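Local coordinates for heat shock protein, putative (Plasmodium falciparum, PDB 1Y6Z), which is the middle domain of a putative Hsp90-family chaperone, which as a whole protein probably binds unfolded proteins and couples ATP hydrolysis to their folding, at residues L190-Y193 / I194-M197; S220-K223 / L224-N228; L158-G161 / V162-K166; L57-E60 / L61-N64; K12-E16 / N17-S21. All coordinates share one frame; numbering follows the deposited sequence.

Contact 1 of 5, residues L190-Y193 / I194-M197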
loop_
_atom_site.group_PDB
_atom_site.type_symbol
_atom_site.label_atom_id
_atom_site.label_comp_id
_atom_site.label_asym_id
_atom_site.label_seq_id
_atom_site.Cartn_x
_atom_site.Cartn_y
_atom_site.Cartn_z
ATOM N N LEU B 190 -14.561 -4.701 5.598
ATOM C CA LEU B 190 -14.125 -5.066 6.935
ATOM C C LEU B 190 -13.755 -3.832 7.801
ATOM O O LEU B 190 -14.085 -3.765 9.007
ATOM C CB LEU B 190 -13.017 -6.115 6.903
ATOM C CG LEU B 190 -13.332 -7.479 6.196
ATOM C CD1 LEU B 190 -12.087 -8.448 6.213
ATOM C CD2 LEU B 190 -14.562 -8.167 6.815
ATOM N N ASP B 191 -13.087 -2.861 7.209
ATOM C CA ASP B 191 -12.624 -1.709 8.003
ATOM C C ASP B 191 -13.821 -0.905 8.537
ATOM O O ASP B 191 -13.756 -0.362 9.646
ATOM C CB ASP B 191 -11.712 -0.813 7.171
ATOM C CG ASP B 191 -10.390 -1.489 6.797
ATOM O OD1 ASP B 191 -9.838 -1.075 5.774
ATOM O OD2 ASP B 191 -9.854 -2.392 7.505
ATOM N N SER B 192 -14.900 -0.855 7.775
ATOM C CA SER B 192 -16.093 -0.176 8.196
ATOM C C SER B 192 -16.768 -0.948 9.328
ATOM O O SER B 192 -17.258 -0.330 10.271
ATOM C CB SER B 192 -17.078 0.049 7.062
ATOM O OG SER B 192 -16.536 0.883 6.053
ATOM N N TYR B 193 -16.761 -2.279 9.230
ATOM C CA TYR B 193 -17.196 -3.114 10.343
ATOM C C TYR B 193 -16.387 -2.789 11.589
ATOM O O TYR B 193 -16.968 -2.601 12.656
ATOM C CB TYR B 193 -17.125 -4.612 10.023
ATOM C CG TYR B 193 -17.611 -5.558 11.126
ATOM C CD1 TYR B 193 -18.784 -6.297 10.979
ATOM C CD2 TYR B 193 -16.873 -5.735 12.297
ATOM C CE1 TYR B 193 -19.196 -7.195 11.958
ATOM C CE2 TYR B 193 -17.312 -6.586 13.298
ATOM C CZ TYR B 193 -18.464 -7.307 13.131
ATOM O OH TYR B 193 -18.843 -8.166 14.160
ATOM N N ILE B 194 -15.061 -2.806 11.467
ATOM C CA ILE B 194 -14.170 -2.512 12.584
ATOM C C ILE B 194 -14.514 -1.154 13.231
ATOM O O ILE B 194 -14.604 -1.064 14.453
ATOM C CB ILE B 194 -12.678 -2.541 12.171
ATOM C CG1 ILE B 194 -12.234 -3.994 11.925
ATOM C CG2 ILE B 194 -11.801 -1.859 13.265
ATOM C CD1 ILE B 194 -10.880 -4.167 11.254
ATOM N N GLU B 195 -14.720 -0.136 12.382
ATOM C CA GLU B 195 -15.150 1.230 12.738
ATOM C C GLU B 195 -16.405 1.246 13.609
ATOM O O GLU B 195 -16.531 2.048 14.542
ATOM C CB GLU B 195 -15.363 2.034 11.431
ATOM C CG GLU B 195 -16.605 2.944 11.334
ATOM C CD GLU B 195 -16.982 3.409 9.886
ATOM O OE1 GLU B 195 -18.191 3.562 9.611
ATOM O OE2 GLU B 195 -16.102 3.657 9.022
ATOM N N ASN B 196 -17.317 0.337 13.298
ATOM C CA ASN B 196 -18.625 0.278 13.924
ATOM C C ASN B 196 -18.700 -0.637 15.138
ATOM O O ASN B 196 -19.769 -0.833 15.671
ATOM C CB ASN B 196 -19.685 -0.103 12.887
ATOM C CG ASN B 196 -20.096 1.061 12.029
ATOM O OD1 ASN B 196 -20.454 2.126 12.555
ATOM N ND2 ASN B 196 -20.036 0.886 10.697
ATOM N N MET B 197 -17.577 -1.179 15.579
ATOM C CA MET B 197 -17.558 -2.157 16.686
ATOM C C MET B 197 -17.956 -1.489 18.011
ATOM O O MET B 197 -17.585 -0.364 18.285
ATOM C CB MET B 197 -16.187 -2.836 16.853
ATOM C CG MET B 197 -15.757 -3.836 15.718
ATOM S SD MET B 197 -14.158 -4.611 15.916
ATOM C CE MET B 197 -14.450 -5.837 17.153
#
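I194 and E195 close the short helix 190-195 by donating their N-H groups to L190 O and D191 O, two helical i to i+4 bonds. The first is the straighter one: I194 N lies 2.8 Å from L190 O, N-H...O angle 168°. The turn then frays. N196 N makes two weak bonds, to S192 O and to Y193 O, and N196 is the first residue to leave helical geometry. The apolar contact joins Y193 and M197. M197 CG comes to 4.0 Å from Y193 CE2, and the two side chains cross at a slant. With Y193 CG anti to the backbone N (chi1 -178°), the ring edge lies beside I194 N and its CE2 side meets M197. On another side of the helix E195 runs back past S192, its CB 3.2 Å from S192 O. S192 OG is bonded to D189. D191 OD2 makes a salt bridge with K252 NZ and a hydrogen bond with Y251 OH; Y193 OH bonds to D230 O and Y205 N. L190 and Y193 pack on L232 of strand 231-234, and I194 meets R127 of the second subunit, so the helix packs on the parallel sheet and touches a neighbouring chain.

Contact 2 of 5, residues S220-K223 / L224-N228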
loop_
_atom_site.group_PDB
_atom_site.type_symbol
_atom_site.label_atom_id
_atom_site.label_comp_id
_atom_site.label_asym_id
_atom_site.label_seq_id
_atom_site.Cartn_x
_atom_site.Cartn_y
_atom_site.Cartn_z
ATOM N N SER B 220 -29.111 -18.994 16.476
ATOM C CA SER B 220 -27.717 -18.879 16.941
ATOM C C SER B 220 -27.199 -17.441 17.054
ATOM O O SER B 220 -26.157 -17.202 17.635
ATOM C CB SER B 220 -26.798 -19.677 16.007
ATOM O OG SER B 220 -27.118 -19.395 14.649
ATOM N N LEU B 221 -27.949 -16.486 16.513
ATOM C CA LEU B 221 -27.588 -15.067 16.561
ATOM C C LEU B 221 -28.061 -14.312 17.813
ATOM O O LEU B 221 -27.585 -13.198 18.074
ATOM C CB LEU B 221 -28.097 -14.355 15.307
ATOM C CG LEU B 221 -27.206 -14.527 14.069
ATOM C CD1 LEU B 221 -27.912 -13.956 12.861
ATOM C CD2 LEU B 221 -25.796 -13.905 14.269
ATOM N N GLU B 222 -28.983 -14.906 18.585
ATOM C CA GLU B 222 -29.587 -14.221 19.738
ATOM C C GLU B 222 -28.622 -13.487 20.692
ATOM O O GLU B 222 -28.830 -12.304 20.947
ATOM C CB GLU B 222 -30.492 -15.172 20.546
ATOM C CG GLU B 222 -31.832 -14.551 20.959
ATOM C CD GLU B 222 -31.737 -13.360 21.913
ATOM O OE1 GLU B 222 -31.572 -12.207 21.426
ATOM O OE2 GLU B 222 -31.874 -13.574 23.154
ATOM N N LYS B 223 -27.590 -14.168 21.202
ATOM C CA LYS B 223 -26.634 -13.510 22.111
ATOM C C LYS B 223 -25.901 -12.342 21.477
ATOM O O LYS B 223 -25.700 -11.299 22.114
ATOM C CB LYS B 223 -25.599 -14.457 22.729
ATOM C CG LYS B 223 -24.416 -13.658 23.415
ATOM C CD LYS B 223 -23.502 -14.502 24.310
ATOM C CE LYS B 223 -22.040 -13.975 24.338
ATOM N NZ LYS B 223 -21.526 -13.441 25.651
ATOM N N LEU B 224 -25.514 -12.517 20.218
ATOM C CA LEU B 224 -24.884 -11.422 19.498
ATOM C C LEU B 224 -25.830 -10.268 19.275
ATOM O O LEU B 224 -25.445 -9.137 19.513
ATOM C CB LEU B 224 -24.211 -11.911 18.195
ATOM C CG LEU B 224 -23.047 -12.848 18.524
ATOM C CD1 LEU B 224 -22.624 -13.604 17.303
ATOM C CD2 LEU B 224 -21.831 -12.097 19.134
ATOM N N LYS B 225 -27.061 -10.521 18.822
ATOM C CA LYS B 225 -28.018 -9.424 18.686
ATOM C C LYS B 225 -28.347 -8.769 20.048
ATOM O O LYS B 225 -28.607 -7.575 20.137
ATOM C CB LYS B 225 -29.328 -9.906 18.081
ATOM C CG LYS B 225 -29.229 -10.608 16.703
ATOM C CD LYS B 225 -30.616 -10.714 16.087
ATOM C CE LYS B 225 -31.290 -12.039 16.364
ATOM N NZ LYS B 225 -32.026 -12.621 15.154
ATOM N N ALA B 226 -28.312 -9.579 21.101
ATOM C CA ALA B 226 -28.572 -9.104 22.454
ATOM C C ALA B 226 -27.379 -8.257 22.857
ATOM O O ALA B 226 -27.496 -7.388 23.697
ATOM C CB ALA B 226 -28.738 -10.296 23.385
ATOM N N LEU B 227 -26.216 -8.491 22.228
ATOM C CA LEU B 227 -25.094 -7.549 22.430
ATOM C C LEU B 227 -25.074 -6.355 21.455
ATOM O O LEU B 227 -24.236 -5.459 21.597
ATOM C CB LEU B 227 -23.751 -8.290 22.434
ATOM C CG LEU B 227 -23.434 -8.972 23.782
ATOM C CD1 LEU B 227 -22.377 -10.100 23.680
ATOM C CD2 LEU B 227 -23.035 -7.968 24.808
ATOM N N ASN B 228 -26.039 -6.321 20.521
ATOM C CA ASN B 228 -26.084 -5.326 19.445
ATOM C C ASN B 228 -24.792 -5.320 18.616
ATOM O O ASN B 228 -24.310 -4.262 18.185
ATOM C CB ASN B 228 -26.340 -3.936 20.021
ATOM C CG ASN B 228 -27.747 -3.805 20.614
ATOM O OD1 ASN B 228 -28.736 -3.807 19.879
ATOM N ND2 ASN B 228 -27.831 -3.747 21.948
HETATM O O HOH W 1 -25.243 -15.341 18.882
#
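K223 and L227 lie side by side and point the same way. L227 CD1 is 3.9 Å from K223 CE, so the aliphatic part of the lysine runs along the leucine. L227 N also bonds to K223 O. L221 and K225 meet in the same i to i+4 relation. K225 CG sits beside the nitrogen (chi1 -57°), and the chain bends further out to bring CE to 4.1 Å from L221 CB. K225 NZ ends on Q216 O. The backbone bond from K225 N to L221 O is nearly straight, 2.8 Å and 173°. A226 N bonds to E222 O in the next step, and A226 CB comes close to that same oxygen, at 3.2 Å. The short helix 222-226 carries these contacts. It closes with a Schellman motif, in which N228 takes positive phi (56°) and bonds weakly back to K225 O. Beside its first turn, water 1 accepts from L224 N at 3.1 Å; its link to S220 O is too short and remains doubtful. L221 and L224 form the inner face and meet loosely, with 4.4 Å between L221 CD2 and L224 CD1. Both rest on V231 of strand 231-234 and on V259. L224 also touches Y205 and L221 touches I207, both of strand 204-208.

Contact 3 of 5, residues L158-G161 / V162-K166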
loop_
_atom_site.group_PDB
_atom_site.type_symbol
_atom_site.label_atom_id
_atom_site.label_comp_id
_atom_site.label_asym_id
_atom_site.label_seq_id
_atom_site.Cartn_x
_atom_site.Cartn_y
_atom_site.Cartn_z
ATOM N N LEU B 158 -11.133 -12.029 -5.573
ATOM C CA LEU B 158 -10.437 -11.375 -4.432
ATOM C C LEU B 158 -10.567 -12.239 -3.184
ATOM O O LEU B 158 -9.594 -12.435 -2.448
ATOM C CB LEU B 158 -11.018 -9.992 -4.248
ATOM C CG LEU B 158 -10.384 -8.883 -5.098
ATOM C CD1 LEU B 158 -10.528 -9.084 -6.635
ATOM C CD2 LEU B 158 -10.987 -7.511 -4.654
ATOM N N LYS B 159 -11.755 -12.861 -3.016
ATOM C CA LYS B 159 -12.051 -13.745 -1.850
ATOM C C LYS B 159 -11.134 -14.920 -1.888
ATOM O O LYS B 159 -10.563 -15.275 -0.869
ATOM C CB LYS B 159 -13.519 -14.153 -1.827
ATOM C CG LYS B 159 -14.435 -13.053 -1.285
ATOM C CD LYS B 159 -15.909 -13.358 -1.622
ATOM C CE LYS B 159 -16.814 -12.176 -1.362
ATOM N NZ LYS B 159 -18.131 -12.487 -2.105
ATOM N N ILE B 160 -10.922 -15.476 -3.094
ATOM C CA ILE B 160 -9.921 -16.560 -3.288
ATOM C C ILE B 160 -8.497 -16.050 -3.013
ATOM O O ILE B 160 -7.699 -16.755 -2.398
ATOM C CB ILE B 160 -10.044 -17.197 -4.674
ATOM C CG1 ILE B 160 -11.320 -18.043 -4.752
ATOM C CG2 ILE B 160 -8.796 -18.105 -5.034
ATOM C CD1 ILE B 160 -11.841 -18.076 -6.168
ATOM N N GLY B 161 -8.193 -14.831 -3.456
ATOM C CA GLY B 161 -6.899 -14.212 -3.125
ATOM C C GLY B 161 -6.597 -14.174 -1.620
ATOM O O GLY B 161 -5.462 -14.470 -1.197
ATOM N N VAL B 162 -7.602 -13.788 -0.841
ATOM C CA VAL B 162 -7.531 -13.797 0.648
ATOM C C VAL B 162 -7.155 -15.204 1.194
ATOM O O VAL B 162 -6.321 -15.332 2.136
ATOM C CB VAL B 162 -8.859 -13.317 1.294
ATOM C CG1 VAL B 162 -8.829 -13.547 2.828
ATOM C CG2 VAL B 162 -9.166 -11.843 0.942
ATOM N N VAL B 163 -7.790 -16.239 0.633
ATOM C CA VAL B 163 -7.464 -17.653 0.955
ATOM C C VAL B 163 -6.051 -18.013 0.498
ATOM O O VAL B 163 -5.227 -18.560 1.276
ATOM C CB VAL B 163 -8.514 -18.628 0.281
ATOM C CG1 VAL B 163 -8.226 -20.122 0.596
ATOM C CG2 VAL B 163 -9.918 -18.254 0.688
ATOM N N GLU B 164 -5.731 -17.684 -0.771
ATOM C CA GLU B 164 -4.533 -18.252 -1.440
ATOM C C GLU B 164 -3.284 -17.424 -1.536
ATOM O O GLU B 164 -2.207 -17.954 -1.775
ATOM C CB GLU B 164 -4.887 -18.764 -2.849
ATOM C CG GLU B 164 -6.007 -19.752 -2.825
ATOM C CD GLU B 164 -6.344 -20.336 -4.159
ATOM O OE1 GLU B 164 -5.783 -19.898 -5.198
ATOM O OE2 GLU B 164 -7.234 -21.209 -4.167
ATOM N N ASP B 165 -3.387 -16.130 -1.335
ATOM C CA ASP B 165 -2.226 -15.294 -1.581
ATOM C C ASP B 165 -1.702 -14.814 -0.200
ATOM O O ASP B 165 -2.007 -13.707 0.259
ATOM C CB ASP B 165 -2.567 -14.147 -2.567
ATOM C CG ASP B 165 -1.369 -13.211 -2.827
ATOM O OD1 ASP B 165 -0.418 -13.239 -2.023
ATOM O OD2 ASP B 165 -1.376 -12.444 -3.804
ATOM N N LYS B 166 -0.924 -15.682 0.434
ATOM C CA LYS B 166 -0.414 -15.439 1.787
ATOM C C LYS B 166 0.167 -14.028 1.982
ATOM O O LYS B 166 -0.224 -13.297 2.907
ATOM C CB LYS B 166 0.627 -16.522 2.162
ATOM C CG LYS B 166 1.222 -16.349 3.593
ATOM C CD LYS B 166 0.177 -16.119 4.622
ATOM C CE LYS B 166 0.623 -16.500 6.023
ATOM N NZ LYS B 166 -0.485 -16.207 6.991
#
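I160 and E164 meet at the last turn of helix 145-164, a long helix of the Hsp90 middle domain that ends at E164, with D165 the first residue to leave helical geometry. The contact is made one helical turn apart, i to i+4.

Backbone bonds come first. V162, V163, E164 and D165 each donate to the residue four places earlier. V163 N to K159 O is the long one, at 3.3 Å. E164 N to I160 O and D165 N to G161 O are both 2.7 Å. The helical pattern therefore holds up to the residue where phi and psi leave it. G161 has no side chain, and D165 CB comes to 3.2 Å from G161 O.

Salt bridges and polar bonds lead away from the turn. K159 NZ reaches D239 of helix 237-249. E164 OE2 pairs with R92. D165 turns its carboxylate away from the 158-161 turn with CG anti to the backbone N (chi1 178°), and there it bonds to N168 N and to W93 NE1. The buried aspartate thus ties the helix end to N168, just before helix 169-173, and to W93.

Side-chain packing involves the rest of the turn. L158 and V162 lie on I172 of helix 169-173. V162 also touches A173 and V176. V163 touches S245 of helix 237-249. I160 packs on M65 and F66.

I160 and E164 themselves run side by side in the same direction. The glutamate is extended beyond CG, and the methyl I160 CG2 sits 3.4 Å from E164 CD, with E164 OE1 at 3.5 Å and OE2 at 3.6 Å from that same methyl.

Contact 4 of 5, residues L57-E60 / L61-N64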
loop_
_atom_site.group_PDB
_atom_site.type_symbol
_atom_site.label_atom_id
_atom_site.label_comp_id
_atom_site.label_asym_id
_atom_site.label_seq_id
_atom_site.Cartn_x
_atom_site.Cartn_y
_atom_site.Cartn_z
ATOM N N LEU B 57 -16.938 -10.584 -17.176
ATOM C CA LEU B 57 -16.136 -11.808 -17.034
ATOM C C LEU B 57 -15.561 -12.248 -18.393
ATOM O O LEU B 57 -16.335 -12.369 -19.377
ATOM C CB LEU B 57 -16.990 -12.877 -16.360
ATOM C CG LEU B 57 -16.407 -14.128 -15.744
ATOM C CD1 LEU B 57 -15.289 -13.767 -14.680
ATOM C CD2 LEU B 57 -17.559 -14.985 -15.148
ATOM N N PRO B 58 -14.216 -12.446 -18.512
ATOM C CA PRO B 58 -13.741 -12.959 -19.795
ATOM C C PRO B 58 -14.426 -14.292 -20.134
ATOM O O PRO B 58 -14.824 -15.020 -19.235
ATOM C CB PRO B 58 -12.239 -13.187 -19.559
ATOM C CG PRO B 58 -11.864 -12.162 -18.508
ATOM C CD PRO B 58 -13.083 -12.095 -17.610
ATOM N N TRP B 59 -14.566 -14.591 -21.419
ATOM C CA TRP B 59 -15.297 -15.804 -21.818
ATOM C C TRP B 59 -14.519 -17.053 -21.384
ATOM O O TRP B 59 -15.115 -18.057 -20.962
ATOM C CB TRP B 59 -15.624 -15.781 -23.351
ATOM C CG TRP B 59 -16.647 -14.673 -23.646
ATOM C CD1 TRP B 59 -16.417 -13.455 -24.206
ATOM C CD2 TRP B 59 -18.005 -14.656 -23.201
ATOM N NE1 TRP B 59 -17.589 -12.701 -24.198
ATOM C CE2 TRP B 59 -18.567 -13.431 -23.579
ATOM C CE3 TRP B 59 -18.806 -15.586 -22.524
ATOM C CZ2 TRP B 59 -19.900 -13.097 -23.279
ATOM C CZ3 TRP B 59 -20.137 -15.275 -22.251
ATOM C CH2 TRP B 59 -20.683 -14.046 -22.660
ATOM N N GLU B 60 -13.192 -17.000 -21.448
ATOM C CA GLU B 60 -12.351 -18.066 -20.868
ATOM C C GLU B 60 -12.703 -18.406 -19.402
ATOM O O GLU B 60 -12.388 -19.497 -18.937
ATOM C CB GLU B 60 -10.861 -17.686 -20.884
ATOM C CG GLU B 60 -10.271 -17.396 -22.230
ATOM C CD GLU B 60 -10.386 -15.919 -22.607
ATOM O OE1 GLU B 60 -10.976 -15.164 -21.823
ATOM O OE2 GLU B 60 -9.912 -15.511 -23.691
ATOM N N LEU B 61 -13.380 -17.497 -18.694
ATOM C CA LEU B 61 -13.667 -17.708 -17.293
ATOM C C LEU B 61 -15.147 -17.820 -17.018
ATOM O O LEU B 61 -15.589 -17.730 -15.876
ATOM C CB LEU B 61 -13.084 -16.540 -16.452
ATOM C CG LEU B 61 -11.572 -16.321 -16.620
ATOM C CD1 LEU B 61 -11.161 -15.081 -15.774
ATOM C CD2 LEU B 61 -10.914 -17.607 -16.118
ATOM N N SER B 62 -15.930 -17.959 -18.065
ATOM C CA SER B 62 -17.374 -17.927 -17.880
ATOM C C SER B 62 -17.980 -19.318 -17.687
ATOM O O SER B 62 -19.210 -19.456 -17.652
ATOM C CB SER B 62 -18.026 -17.259 -19.074
ATOM O OG SER B 62 -19.447 -17.408 -18.937
ATOM N N LYS B 63 -17.145 -20.350 -17.672
ATOM C CA LYS B 63 -17.630 -21.731 -17.449
ATOM C C LYS B 63 -17.116 -22.258 -16.117
ATOM O O LYS B 63 -17.905 -22.583 -15.258
ATOM C CB LYS B 63 -17.262 -22.674 -18.595
ATOM C CG LYS B 63 -18.054 -22.424 -19.902
ATOM C CD LYS B 63 -17.465 -23.291 -21.055
ATOM C CE LYS B 63 -18.146 -23.021 -22.406
ATOM N NZ LYS B 63 -17.364 -23.475 -23.594
ATOM N N ASN B 64 -15.806 -22.350 -15.959
ATOM C CA ASN B 64 -15.190 -22.544 -14.646
ATOM C C ASN B 64 -14.504 -21.261 -14.148
ATOM O O ASN B 64 -13.928 -20.516 -14.935
ATOM C CB ASN B 64 -14.125 -23.646 -14.709
ATOM C CG ASN B 64 -13.641 -24.082 -13.325
ATOM O OD1 ASN B 64 -12.434 -24.011 -13.027
ATOM N ND2 ASN B 64 -14.594 -24.502 -12.448
#
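L57 and L61 meet in a local turn contact at the surface of the domain, in the loop between strands 47-53 and 73-77. The turn is pinned by two i to i+3 backbone bonds. L61 N donates to P58 O at 2.9 Å, and S62 N donates to W59 O at 3.0 Å. In both, the donor stands well above the carbonyl plane, 57° out of it for P58 O. This is the geometry of a short 3-10 turn, and W59 and E60 are its 3-10 residues.

The apolar side chains lie on the inner side of the turn. L57 and L61 cross at about a right angle. L57 CG is anti to the backbone N (chi1 -164°), which carries both methyls to the second half of the turn. L57 CD1 then lies 4.0 Å from L61 CB, and L57 CD2 lies 3.5 Å from L61 O. P58 and L61 run side by side, with P58 CD 4.0 Å from L61 CD1. L61, the buried residue of the turn, is flanked by the P58 ring and by L57.

The more exposed side is lined by W59 and S62. S62 CB is 3.9 Å from W59 CE3, reached at a slant to the indole. S62 OG is anti to the backbone N (chi1 172°) and comes to 4.0 Å from W59 CZ3.

Further out, L57 packs on F154, K156 and Y157 of helix 145-164, and L61 also touches Y157. L61 is covered in addition by D67, T95 and F96. E60 OE1 forms a salt bridge with R98, and N64 OD1 accepts from F66 N.

Contact 5 of 5, residues K12-E16 / N17-S21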
loop_
_atom_site.group_PDB
_atom_site.type_symbol
_atom_site.label_atom_id
_atom_site.label_comp_id
_atom_site.label_asym_id
_atom_site.label_seq_id
_atom_site.Cartn_x
_atom_site.Cartn_y
_atom_site.Cartn_z
ATOM N N LYS B 12 1.680 10.053 -21.749
ATOM C CA LYS B 12 1.256 11.454 -21.681
ATOM C C LYS B 12 0.537 11.966 -22.902
ATOM O O LYS B 12 -0.251 12.879 -22.788
ATOM C CB LYS B 12 2.423 12.379 -21.330
ATOM C CG LYS B 12 2.766 12.354 -19.847
ATOM C CD LYS B 12 4.248 12.577 -19.625
ATOM C CE LYS B 12 5.017 11.269 -19.442
ATOM N NZ LYS B 12 6.490 11.504 -19.620
ATOM N N SER B 13 0.816 11.405 -24.066
ATOM C CA SER B 13 0.142 11.835 -25.270
ATOM C C SER B 13 -1.162 11.052 -25.510
ATOM O O SER B 13 -2.092 11.569 -26.146
ATOM C CB SER B 13 1.056 11.683 -26.486
ATOM O OG SER B 13 0.607 12.579 -27.517
ATOM N N LEU B 14 -1.220 9.831 -24.971
ATOM C CA LEU B 14 -2.358 8.888 -25.117
ATOM C C LEU B 14 -3.656 9.307 -24.412
ATOM O O LEU B 14 -3.636 9.809 -23.305
ATOM C CB LEU B 14 -1.909 7.488 -24.605
ATOM C CG LEU B 14 -0.594 6.948 -25.224
ATOM C CD1 LEU B 14 -0.049 5.636 -24.581
ATOM C CD2 LEU B 14 -0.776 6.798 -26.690
ATOM N N THR B 15 -4.811 9.043 -25.031
ATOM C CA THR B 15 -6.072 9.318 -24.371
ATOM C C THR B 15 -6.639 8.012 -23.799
ATOM O O THR B 15 -6.211 6.923 -24.189
ATOM C CB THR B 15 -7.136 9.852 -25.378
ATOM O OG1 THR B 15 -7.356 8.876 -26.410
ATOM C CG2 THR B 15 -6.760 11.217 -25.952
ATOM N N GLU B 16 -7.604 8.113 -22.902
ATOM C CA GLU B 16 -8.346 6.941 -22.479
ATOM C C GLU B 16 -8.808 6.089 -23.638
ATOM O O GLU B 16 -8.701 4.867 -23.592
ATOM C CB GLU B 16 -9.567 7.313 -21.648
ATOM C CG GLU B 16 -10.150 6.107 -20.873
ATOM C CD GLU B 16 -11.419 6.433 -20.121
ATOM O OE1 GLU B 16 -12.445 6.743 -20.758
ATOM O OE2 GLU B 16 -11.417 6.321 -18.885
ATOM N N ASN B 17 -9.285 6.731 -24.694
ATOM C CA ASN B 17 -9.791 6.018 -25.853
ATOM C C ASN B 17 -8.717 5.219 -26.561
ATOM O O ASN B 17 -9.032 4.164 -27.086
ATOM C CB ASN B 17 -10.473 6.941 -26.854
ATOM C CG ASN B 17 -11.170 6.155 -27.972
ATOM O OD1 ASN B 17 -12.265 5.629 -27.767
ATOM N ND2 ASN B 17 -10.511 6.031 -29.139
ATOM N N ASP B 18 -7.473 5.711 -26.580
ATOM C CA ASP B 18 -6.346 5.011 -27.148
ATOM C C ASP B 18 -6.115 3.669 -26.390
ATOM O O ASP B 18 -5.847 2.654 -26.986
ATOM C CB ASP B 18 -5.068 5.841 -27.055
ATOM C CG ASP B 18 -5.043 7.005 -28.049
ATOM O OD1 ASP B 18 -5.720 6.899 -29.089
ATOM O OD2 ASP B 18 -4.365 8.011 -27.760
ATOM N N TYR B 19 -6.217 3.724 -25.064
ATOM C CA TYR B 19 -6.047 2.510 -24.226
ATOM C C TYR B 19 -7.231 1.527 -24.388
ATOM O O TYR B 19 -7.046 0.295 -24.501
ATOM C CB TYR B 19 -5.897 2.955 -22.768
ATOM C CG TYR B 19 -4.519 3.514 -22.430
ATOM C CD1 TYR B 19 -4.326 4.870 -22.259
ATOM C CD2 TYR B 19 -3.401 2.661 -22.294
ATOM C CE1 TYR B 19 -3.052 5.385 -21.914
ATOM C CE2 TYR B 19 -2.153 3.154 -21.930
ATOM C CZ TYR B 19 -1.984 4.521 -21.759
ATOM O OH TYR B 19 -0.719 5.013 -21.399
ATOM N N TYR B 20 -8.434 2.071 -24.345
ATOM C CA TYR B 20 -9.652 1.246 -24.540
ATOM C C TYR B 20 -9.676 0.590 -25.915
ATOM O O TYR B 20 -10.002 -0.582 -26.023
ATOM C CB TYR B 20 -10.887 2.102 -24.379
ATOM C CG TYR B 20 -11.324 2.407 -22.976
ATOM C CD1 TYR B 20 -10.460 2.274 -21.862
ATOM C CD2 TYR B 20 -12.620 2.890 -22.748
ATOM C CE1 TYR B 20 -10.890 2.618 -20.580
ATOM C CE2 TYR B 20 -13.035 3.216 -21.466
ATOM C CZ TYR B 20 -12.168 3.054 -20.390
ATOM O OH TYR B 20 -12.582 3.351 -19.102
ATOM N N SER B 21 -9.320 1.316 -26.986
ATOM C CA SER B 21 -9.235 0.731 -28.346
ATOM C C SER B 21 -8.172 -0.332 -28.486
ATOM O O SER B 21 -8.395 -1.343 -29.122
ATOM C CB SER B 21 -8.984 1.806 -29.419
ATOM O OG SER B 21 -9.958 2.814 -29.235
#
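T15 and D18 form a capping box at the start of helix 16-27, with T15 at the N-cap. The hydrogen bonds run both ways. T15 N donates to D18 OD2 at 3.0 Å with an angle of 167°, reaching that oxygen from above the carboxylate plane. D18 N donates to T15 OG1 at 3.2 Å. T15 OG1 sits between the backbone N and the carbonyl carbon (chi1 60°), facing the first turn. Y19 N bonds weakly to T15 O, and Y20 N to E16 O, at 2.9 Å, is the first strong helical bond. N17 O is gripped twice, by S21 N and by S21 OG, from opposite faces of its plane.

Among ring contacts, E16 lies over one face of Y20 in a CH-pi contact, with E16 CG 3.8 Å from the ring centroid. Its carboxylate stacks nearly parallel to the ring, the planes 12° apart.

The apolar contact is between L14 and Y19, whose side chains cross at about a right angle. L14 CD1 is 3.6 Å from Y19 CZ. Y19 is the buried residue here; it stacks on Y36 and its OH bonds to H38, both on strand 35-41.

The capping box satisfies D18 N at the helix start and T15 N before it. The carboxylates of E16 and D18 lie near the helix N-terminus, where their negative charge would probably be favoured by the helix dipole.

Overall arrangement
All five contacts are local turns or helix ends, and none touches another. Contact 3 is the buried one and lies nearest the chain centre, about 9 Å from it. Contacts 4 and 5 are at the surface, and contacts 1 and 2 are partly buried. Helix 145-164 carries contact 3 and also receives L57 and L61 of contact 4. Contacts 1 and 2 share a different support, strand 231-234. Contact 5 instead rests on strand 35-41 of the mixed sheet. Contact 3 keeps four i to i+4 bonds up to its helix end, while contact 1 frays into weak ones. A Schellman end marks contact 2, a 3-10 turn contact 4, and a side-chain cap contact 5. Contact 1 alone reaches the second subunit.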